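Local structure of anthranilate synthase component I (Streptococcus pneumoniae serotype 4, 5KCK) at residues A[81-86]-A[398-403]; A[128-133]-A[139-144]; A[195-200]-A[431-436]. The protein belongs to the anthranilate synthase family, joining an N-terminal region to a larger chorismate-binding-enzyme region. One frame throughout, in Å; residues are numbered along the deposited sequence.

Interactions 1 and 2 are neighbours, with centres 15 Å apart, and they touch where His-83 CE1 packs on Asp-144 OD2 at 3.9 Å. Along the chain, the hairpin of interaction 2 is nested inside the long loop that interaction 1 closes. Interaction 3 lies on the other side of the chain's centre, about 46 Å from interaction 1 and 48 Å from interaction 2, centre to centre. Residues 81-86 and the hairpin belong to the N-terminal region, whereas 398-403 and both segments of interaction 3 belong to the chorismate-binding-enzyme region; interaction 1 therefore joins the two regions, and interactions 2 and 3 are each internal to one.

Interaction 1 (A[81-86]-A[398-403]); sequences SQHHSE and SATGDM
His-83 leans its imidazole against the tight turn that carries Ala-399 and Thr-400, and one ring carbon does nearly all the touching. CD2 lies 3.7 Å from Thr-400 CG2 and 3.8 Å from Ala-399 CB, so two methyl groups receive the same corner of the ring. Both approach it obliquely. With CG anti to the backbone N of His-83 (chi1 172°), the ring is carried across to the turn, while NE2 makes a weak hydrogen bond to the carbonyl of Gly-90 in the loop that follows. Leu-146 touches both His-83 and Ala-399.

Thr-400 divides its two branches between two tasks. Its methyl CG2 faces 81-86, meeting His-83 and coming within 4.4 Å of Ser-85 N. Its hydroxyl serves its own loop: OG1 sits between the backbone N and the carbonyl carbon (chi1 67°) and accepts from Asp-402 N at 3.1 Å, closing an ST turn. Ser-398 OG receives a weak bond from Thr-400 N at 3.3 Å and is also hydrogen-bonded to the carbonyl of Phe-89. Two backbone bonds pin the turn, Gly-401 N to Ser-398 O at 2.7 Å and Ser-398 N to Asp-402 O at 2.8 Å. Gly-401 has a positive phi of 88°, at which a CB would press on the carbonyl oxygen of Thr-400.

Across the segments the contact is thus apolar and small, burying 163 Å² in all, and the polar groups are spent mainly within the turn that offers the methyls. This is a beta hairpin connection between strands 393-398 and 403-407, a type I turn with a G1 beta bulge, Gly-401 in the bulge position and an ST turn overlapping, packed by a histidine from the loop between helix 70-78 and strand 92-97.

Interaction 2 (A[128-133]-A[139-144]); sequences SYMVFD and IHVIED
Strands 128-133 and 139-144 run antiparallel: the axes of the short segments approach to 4.7 Å, with 166° between their N-to-C directions, and Tyr-129 faces Ile-142 and Val-131 faces His-140 as hydrogen-bonded pairs. Each pair is closed by two backbone bonds; Ile-142 N to Tyr-129 O is 2.8 Å.

On the face carrying Ser-128, Met-130 and Phe-132, Ser-128 OG donates to Glu-143 OE1 at 2.6 Å. It meets this oxygen on the syn side, 30° out of the carboxylate plane; the bend of Glu-143 at chi2 (-73°) folds the carboxylate back over the neighbouring strand. Arg-150 holds the same oxygen in a salt bridge. Farther along, Ile-139 CG2 stands over the centre of the Phe-132 ring, a CH-pi contact of 4.1 Å to the centroid, while CD1 of Ile-139 reaches Phe-132 CE2. Between these ends, CG of the selenomethionine Met-130 lies alongside both methyls of Val-141.

The other face bears Tyr-129 and His-140. Ile-142 CB covers the Tyr-129 ring in a second CH-pi contact, 3.9 Å from the centroid and displaced toward the rim, with CG2 near CZ and OH. A water at the ring edge joins Tyr-129 OH to Asp-144 OD2, 2.6 Å from the latter. Another water bridges His-140 NE2 and Asp-133 OD2, while His-140 ND1 is hydrogen-bonded to Glu-4 of the second subunit, whose strand pairs with 139-144 and continues the sheet across the interface.

The chemistry is that of a mostly buried hairpin in which an isoleucine covers one face of the Tyr-129 ring and another one face of the Phe-132 ring, and whose polar ends have defined partners; two carboxylates flanking His-140, one directly and one through water, would probably favour its protonated form.

Interaction 3 (A[195-200]-A[431-436]); sequences GMVETA and SIAQNE
A small apolar contact between two helices, Val-197 of helix 190-205 against Ala-433 in the first turn of helix 433-446, joins elements far apart in sequence within the chorismate-binding-enzyme region. Only 150 Å² is buried between the segments. Val-197 CG1 lies 3.8 Å from Ala-433 CA and 4.0 Å from its CB, so one valine branch rests on the methyl and on the backbone beneath it. CG1 is anti to the backbone N of Val-197 (chi1 174°); CG2, anti to the carbonyl carbon, comes within 4.5 Å of Glu-436 CB.

Glu-436 thus offers its CB to the valine while its carboxylate bends away toward the start of its own segment. There Ser-431 OG donates to Glu-436 OE1 at 2.8 Å, meeting the anti lone pair of that oxygen, away from OE2. Ser-431 OG also accepts from the backbone N of Val-428, in the link between strand 418-427 and the helix. Ile-432 holds the N-cap position, and its carbonyl accepts from Glu-436 N at 3.1 Å to close the first turn.

Ile-427 of strand 418-427 touches both Val-197 and Glu-436. This is plain helix-to-helix packing over a strand end: the start of helix 433-446, just after the strand, is laid beside helix 190-205.

Interaction 1 (A[81-86]-A[398-403])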
loop_
_atom_site.group_PDB
_atom_site.type_symbol
_atom_site.label_atom_id
_atom_site.label_comp_id
_atom_site.label_asym_id
_atom_site.label_seq_id
_atom_site.Cartn_x
_atom_site.Cartn_y
_atom_site.Cartn_z
ATOM N N SER A 81 -22.288 -25.291 7.997
ATOM C CA SER A 81 -21.386 -26.382 7.621
ATOM C C SER A 81 -21.101 -26.410 6.123
ATOM O O SER A 81 -19.957 -26.624 5.708
ATOM C CB SER A 81 -21.974 -27.725 8.062
ATOM O OG SER A 81 -22.207 -27.753 9.461
ATOM N N GLN A 82 -22.126 -26.222 5.297
ATOM C CA GLN A 82 -21.955 -26.314 3.851
ATOM C C GLN A 82 -21.404 -25.035 3.228
ATOM O O GLN A 82 -21.165 -25.014 2.015
ATOM C CB GLN A 82 -23.289 -26.680 3.188
ATOM N N HIS A 83 -21.190 -23.982 4.014
ATOM C CA HIS A 83 -20.735 -22.701 3.486
ATOM C C HIS A 83 -19.217 -22.650 3.379
ATOM O O HIS A 83 -18.509 -22.942 4.347
ATOM C CB HIS A 83 -21.201 -21.548 4.369
ATOM C CG HIS A 83 -20.609 -20.231 3.980
ATOM N ND1 HIS A 83 -21.029 -19.524 2.873
ATOM C CD2 HIS A 83 -19.610 -19.503 4.534
ATOM C CE1 HIS A 83 -20.328 -18.408 2.775
ATOM N NE2 HIS A 83 -19.458 -18.372 3.769
ATOM N N HIS A 84 -18.725 -22.234 2.214
ATOM C CA HIS A 84 -17.302 -22.002 2.025
ATOM C C HIS A 84 -17.094 -20.719 1.234
ATOM O O HIS A 84 -17.951 -20.313 0.443
ATOM C CB HIS A 84 -16.621 -23.187 1.318
ATOM C CG HIS A 84 -17.213 -23.534 -0.017
ATOM N ND1 HIS A 84 -16.819 -22.924 -1.190
ATOM C CD2 HIS A 84 -18.154 -24.444 -0.364
ATOM C CE1 HIS A 84 -17.500 -23.435 -2.200
ATOM N NE2 HIS A 84 -18.318 -24.359 -1.726
ATOM N N SER A 85 -15.952 -20.075 1.477
ATOM C CA SER A 85 -15.554 -18.882 0.741
ATOM C C SER A 85 -14.060 -18.660 0.930
ATOM O O SER A 85 -13.485 -19.063 1.944
ATOM C CB SER A 85 -16.335 -17.643 1.191
ATOM O OG SER A 85 -15.788 -16.469 0.615
ATOM N N GLU A 86 -13.445 -18.007 -0.052
ATOM C CA GLU A 86 -12.007 -17.754 -0.065
ATOM C C GLU A 86 -11.645 -16.333 0.362
ATOM O O GLU A 86 -10.466 -15.966 0.310
ATOM C CB GLU A 86 -11.444 -18.031 -1.460
ATOM C CG GLU A 86 -11.695 -16.915 -2.484
ATOM C CD GLU A 86 -13.178 -16.599 -2.716
ATOM O OE1 GLU A 86 -14.054 -17.410 -2.327
ATOM O OE2 GLU A 86 -13.462 -15.526 -3.296
ATOM N N SER A 398 -16.507 -16.030 11.529
ATOM C CA SER A 398 -17.013 -16.296 10.196
ATOM C C SER A 398 -17.955 -17.494 10.191
ATOM O O SER A 398 -17.825 -18.426 10.991
ATOM C CB SER A 398 -15.864 -16.545 9.228
ATOM O OG SER A 398 -16.362 -16.853 7.945
ATOM N N ALA A 399 -18.911 -17.460 9.259
ATOM C CA ALA A 399 -19.829 -18.579 9.063
ATOM C C ALA A 399 -19.096 -19.884 8.762
ATOM O O ALA A 399 -19.637 -20.969 9.010
ATOM C CB ALA A 399 -20.802 -18.250 7.933
ATOM N N THR A 400 -17.879 -19.808 8.217
ATOM C CA THR A 400 -17.060 -21.005 8.047
ATOM C C THR A 400 -16.626 -21.618 9.373
ATOM O O THR A 400 -16.100 -22.735 9.374
ATOM C CB THR A 400 -15.807 -20.681 7.234
ATOM O OG1 THR A 400 -14.963 -19.799 7.998
ATOM C CG2 THR A 400 -16.180 -20.021 5.913
ATOM N N GLY A 401 -16.808 -20.917 10.490
ATOM C CA GLY A 401 -16.213 -21.316 11.747
ATOM C C GLY A 401 -14.815 -20.776 11.986
ATOM O O GLY A 401 -14.274 -20.971 13.081
ATOM N N ASP A 402 -14.208 -20.128 10.992
ATOM C CA ASP A 402 -12.979 -19.382 11.213
ATOM C C ASP A 402 -13.256 -18.178 12.108
ATOM O O ASP A 402 -14.390 -17.700 12.225
ATOM C CB ASP A 402 -12.377 -18.898 9.893
ATOM C CG ASP A 402 -11.742 -20.015 9.094
ATOM O OD1 ASP A 402 -11.598 -21.134 9.633
ATOM O OD2 ASP A 402 -11.375 -19.770 7.925
HETATM N N MSE A 403 -12.196 -17.677 12.728
HETATM C CA MSE A 403 -12.333 -16.597 13.694
HETATM C C MSE A 403 -11.050 -15.806 13.788
HETATM O O MSE A 403 -9.966 -16.370 13.656
HETATM C CB MSE A 403 -12.691 -17.153 15.068
HETATM C CG MSE A 403 -12.988 -16.083 16.090
HETATM SE SE MSE A 403 -13.459 -16.831 17.829
HETATM C CE MSE A 403 -11.715 -17.633 18.288
#

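Interaction 2 (A[128-133]-A[139-144])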
loop_
_atom_site.group_PDB
_atom_site.type_symbol
_atom_site.label_atom_id
_atom_site.label_comp_id
_atom_site.label_asym_id
_atom_site.label_seq_id
_atom_site.Cartn_x
_atom_site.Cartn_y
_atom_site.Cartn_z
ATOM N N SER A 128 -24.647 -9.371 4.238
ATOM C CA SER A 128 -24.456 -8.284 3.284
ATOM C C SER A 128 -23.208 -7.531 3.700
ATOM O O SER A 128 -23.175 -6.949 4.789
ATOM C CB SER A 128 -25.663 -7.339 3.261
ATOM O OG SER A 128 -26.879 -8.061 3.162
ATOM N N TYR A 129 -22.194 -7.526 2.842
ATOM C CA TYR A 129 -20.907 -6.972 3.233
ATOM C C TYR A 129 -20.039 -6.793 1.990
ATOM O O TYR A 129 -20.340 -7.310 0.909
ATOM C CB TYR A 129 -20.218 -7.877 4.266
ATOM C CG TYR A 129 -19.950 -9.262 3.725
ATOM C CD1 TYR A 129 -20.948 -10.234 3.730
ATOM C CD2 TYR A 129 -18.716 -9.587 3.181
ATOM C CE1 TYR A 129 -20.721 -11.502 3.230
ATOM C CE2 TYR A 129 -18.473 -10.856 2.675
ATOM C CZ TYR A 129 -19.487 -11.805 2.700
ATOM O OH TYR A 129 -19.269 -13.060 2.197
HETATM N N MSE A 130 -18.961 -6.040 2.161
HETATM C CA MSE A 130 -17.941 -5.854 1.134
HETATM C C MSE A 130 -16.601 -6.266 1.699
HETATM O O MSE A 130 -16.341 -6.054 2.881
HETATM C CB MSE A 130 -17.830 -4.397 0.688
HETATM C CG MSE A 130 -19.080 -3.744 0.199
HETATM SE SE MSE A 130 -18.697 -1.840 0.024
HETATM C CE MSE A 130 -17.257 -1.889 -1.140
ATOM N N VAL A 131 -15.734 -6.823 0.862
ATOM C CA VAL A 131 -14.365 -7.130 1.249
ATOM C C VAL A 131 -13.439 -6.417 0.273
ATOM O O VAL A 131 -13.517 -6.638 -0.942
ATOM C CB VAL A 131 -14.103 -8.644 1.270
ATOM C CG1 VAL A 131 -12.704 -8.942 1.808
ATOM C CG2 VAL A 131 -15.158 -9.343 2.120
ATOM N N PHE A 132 -12.594 -5.538 0.799
ATOM C CA PHE A 132 -11.554 -4.886 0.010
ATOM C C PHE A 132 -10.325 -5.787 0.024
ATOM O O PHE A 132 -9.681 -5.947 1.064
ATOM C CB PHE A 132 -11.214 -3.507 0.575
ATOM C CG PHE A 132 -12.280 -2.464 0.351
ATOM C CD1 PHE A 132 -13.466 -2.503 1.062
ATOM C CD2 PHE A 132 -12.074 -1.421 -0.549
ATOM C CE1 PHE A 132 -14.449 -1.534 0.864
ATOM C CE2 PHE A 132 -13.047 -0.452 -0.751
ATOM C CZ PHE A 132 -14.237 -0.511 -0.045
ATOM N N ASP A 133 -10.005 -6.386 -1.118
ATOM C CA ASP A 133 -8.775 -7.165 -1.259
ATOM C C ASP A 133 -7.721 -6.201 -1.786
ATOM O O ASP A 133 -7.533 -6.047 -2.996
ATOM C CB ASP A 133 -8.986 -8.360 -2.182
ATOM C CG ASP A 133 -7.775 -9.293 -2.238
ATOM O OD1 ASP A 133 -6.677 -8.911 -1.780
ATOM O OD2 ASP A 133 -7.926 -10.414 -2.760
ATOM N N ILE A 139 -12.573 -5.195 -5.164
ATOM C CA ILE A 139 -13.578 -5.009 -4.132
ATOM C C ILE A 139 -14.715 -5.986 -4.398
ATOM O O ILE A 139 -15.315 -5.967 -5.478
ATOM C CB ILE A 139 -14.083 -3.564 -4.103
ATOM C CG1 ILE A 139 -12.901 -2.588 -3.983
ATOM C CG2 ILE A 139 -15.011 -3.399 -2.966
ATOM C CD1 ILE A 139 -13.320 -1.137 -4.050
ATOM N N HIS A 140 -14.997 -6.844 -3.424
ATOM C CA HIS A 140 -16.034 -7.863 -3.534
ATOM C C HIS A 140 -17.266 -7.373 -2.784
ATOM O O HIS A 140 -17.251 -7.273 -1.554
ATOM C CB HIS A 140 -15.547 -9.198 -2.968
ATOM C CG HIS A 140 -14.345 -9.749 -3.672
ATOM N ND1 HIS A 140 -14.429 -10.748 -4.619
ATOM C CD2 HIS A 140 -13.032 -9.429 -3.579
ATOM C CE1 HIS A 140 -13.222 -11.016 -5.082
ATOM N NE2 HIS A 140 -12.354 -10.233 -4.466
ATOM N N VAL A 141 -18.332 -7.066 -3.515
ATOM C CA VAL A 141 -19.592 -6.649 -2.909
ATOM C C VAL A 141 -20.508 -7.860 -2.891
ATOM O O VAL A 141 -20.874 -8.377 -3.952
ATOM C CB VAL A 141 -20.224 -5.475 -3.670
ATOM C CG1 VAL A 141 -21.464 -4.970 -2.932
ATOM C CG2 VAL A 141 -19.203 -4.350 -3.847
ATOM N N ILE A 142 -20.890 -8.309 -1.695
ATOM C CA ILE A 142 -21.505 -9.622 -1.505
ATOM C C ILE A 142 -22.892 -9.462 -0.898
ATOM O O ILE A 142 -23.070 -8.728 0.078
ATOM C CB ILE A 142 -20.642 -10.526 -0.605
ATOM C CG1 ILE A 142 -19.203 -10.627 -1.140
ATOM C CG2 ILE A 142 -21.304 -11.899 -0.437
ATOM C CD1 ILE A 142 -19.038 -11.578 -2.288
ATOM N N GLU A 143 -23.867 -10.169 -1.468
ATOM C CA GLU A 143 -25.159 -10.400 -0.840
ATOM C C GLU A 143 -25.372 -11.903 -0.815
ATOM O O GLU A 143 -25.351 -12.542 -1.871
ATOM C CB GLU A 143 -26.292 -9.698 -1.606
ATOM C CG GLU A 143 -26.238 -8.175 -1.557
ATOM C CD GLU A 143 -26.638 -7.603 -0.191
ATOM O OE1 GLU A 143 -27.309 -8.318 0.593
ATOM O OE2 GLU A 143 -26.292 -6.434 0.097
ATOM N N ASP A 144 -25.571 -12.466 0.377
ATOM C CA ASP A 144 -25.614 -13.911 0.571
ATOM C C ASP A 144 -26.903 -14.293 1.294
ATOM O O ASP A 144 -27.578 -13.445 1.880
ATOM C CB ASP A 144 -24.388 -14.377 1.366
ATOM C CG ASP A 144 -24.022 -15.816 1.088
ATOM O OD1 ASP A 144 -24.922 -16.682 1.155
ATOM O OD2 ASP A 144 -22.831 -16.081 0.806
HETATM O O HOH W 1 -21.179 -14.878 2.335
HETATM O O HOH W 2 -9.659 -10.422 -4.870
#

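Interaction 3 (A[195-200]-A[431-436])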
loop_
_atom_site.group_PDB
_atom_site.type_symbol
_atom_site.label_atom_id
_atom_site.label_comp_id
_atom_site.label_asym_id
_atom_site.label_seq_id
_atom_site.Cartn_x
_atom_site.Cartn_y
_atom_site.Cartn_z
ATOM N N GLY A 195 -1.541 3.809 45.192
ATOM C CA GLY A 195 -1.823 2.911 46.300
ATOM C C GLY A 195 -2.236 1.520 45.848
ATOM O O GLY A 195 -1.897 0.525 46.493
HETATM N N MSE A 196 -2.981 1.428 44.748
HETATM C CA MSE A 196 -3.347 0.125 44.185
HETATM C C MSE A 196 -2.115 -0.629 43.708
HETATM O O MSE A 196 -1.969 -1.816 43.981
HETATM C CB MSE A 196 -4.319 0.267 43.015
HETATM C CG MSE A 196 -5.642 0.917 43.339
HETATM SE SE MSE A 196 -6.628 1.264 41.684
HETATM C CE MSE A 196 -8.103 2.302 42.421
ATOM N N VAL A 197 -1.245 0.068 42.968
ATOM C CA VAL A 197 0.029 -0.513 42.553
ATOM C C VAL A 197 0.786 -1.039 43.766
ATOM O O VAL A 197 1.308 -2.160 43.760
ATOM C CB VAL A 197 0.867 0.519 41.778
ATOM C CG1 VAL A 197 2.255 -0.045 41.474
ATOM C CG2 VAL A 197 0.150 0.934 40.504
ATOM N N GLU A 198 0.836 -0.236 44.834
ATOM C CA GLU A 198 1.542 -0.640 46.047
ATOM C C GLU A 198 0.935 -1.904 46.643
ATOM O O GLU A 198 1.656 -2.828 47.036
ATOM C CB GLU A 198 1.519 0.506 47.065
ATOM C CG GLU A 198 1.926 0.101 48.478
ATOM C CD GLU A 198 0.759 0.095 49.464
ATOM O OE1 GLU A 198 -0.288 0.713 49.164
ATOM O OE2 GLU A 198 0.893 -0.528 50.542
ATOM N N THR A 199 -0.397 -1.954 46.726
ATOM C CA THR A 199 -1.078 -3.122 47.272
ATOM C C THR A 199 -0.763 -4.369 46.455
ATOM O O THR A 199 -0.425 -5.424 47.007
ATOM C CB THR A 199 -2.585 -2.862 47.311
ATOM O OG1 THR A 199 -2.842 -1.679 48.076
ATOM C CG2 THR A 199 -3.323 -4.027 47.933
ATOM N N ALA A 200 -0.857 -4.259 45.127
ATOM C CA ALA A 200 -0.533 -5.384 44.258
ATOM C C ALA A 200 0.939 -5.757 44.369
ATOM O O ALA A 200 1.282 -6.946 44.419
ATOM C CB ALA A 200 -0.897 -5.056 42.808
ATOM N N SER A 431 8.155 -2.934 40.899
ATOM C CA SER A 431 7.485 -1.828 40.226
ATOM C C SER A 431 7.598 -0.548 41.049
ATOM O O SER A 431 7.517 -0.570 42.279
ATOM C CB SER A 431 6.006 -2.155 39.976
ATOM O OG SER A 431 5.825 -2.961 38.821
ATOM N N ILE A 432 7.791 0.571 40.358
ATOM C CA ILE A 432 7.751 1.898 40.964
ATOM C C ILE A 432 6.401 2.514 40.629
ATOM O O ILE A 432 6.063 2.681 39.451
ATOM C CB ILE A 432 8.899 2.782 40.460
ATOM C CG1 ILE A 432 10.241 2.101 40.716
ATOM C CG2 ILE A 432 8.840 4.157 41.114
ATOM C CD1 ILE A 432 11.360 2.648 39.867
ATOM N N ALA A 433 5.635 2.862 41.665
ATOM C CA ALA A 433 4.237 3.233 41.469
ATOM C C ALA A 433 4.100 4.457 40.572
ATOM O O ALA A 433 3.192 4.521 39.733
ATOM C CB ALA A 433 3.572 3.479 42.822
ATOM N N GLN A 434 4.993 5.435 40.734
ATOM C CA GLN A 434 4.935 6.650 39.926
ATOM C C GLN A 434 5.210 6.351 38.459
ATOM O O GLN A 434 4.546 6.903 37.573
ATOM C CB GLN A 434 5.933 7.681 40.463
ATOM C CG GLN A 434 6.034 8.948 39.632
ATOM C CD GLN A 434 4.744 9.748 39.624
ATOM O OE1 GLN A 434 4.091 9.908 40.656
ATOM N NE2 GLN A 434 4.370 10.253 38.454
ATOM N N ASN A 435 6.188 5.484 38.181
ATOM C CA ASN A 435 6.467 5.097 36.802
ATOM C C ASN A 435 5.268 4.403 36.167
ATOM O O ASN A 435 4.963 4.629 34.992
ATOM C CB ASN A 435 7.694 4.189 36.743
ATOM C CG ASN A 435 8.959 4.891 37.178
ATOM O OD1 ASN A 435 8.917 6.012 37.687
ATOM N ND2 ASN A 435 10.099 4.231 36.987
ATOM N N GLU A 436 4.574 3.557 36.926
ATOM C CA GLU A 436 3.451 2.821 36.362
ATOM C C GLU A 436 2.214 3.698 36.190
ATOM O O GLU A 436 1.413 3.459 35.279
ATOM C CB GLU A 436 3.137 1.605 37.233
ATOM C CG GLU A 436 4.357 0.763 37.594
ATOM C CD GLU A 436 4.921 -0.064 36.438
ATOM O OE1 GLU A 436 5.483 -1.150 36.718
ATOM O OE2 GLU A 436 4.818 0.356 35.262
#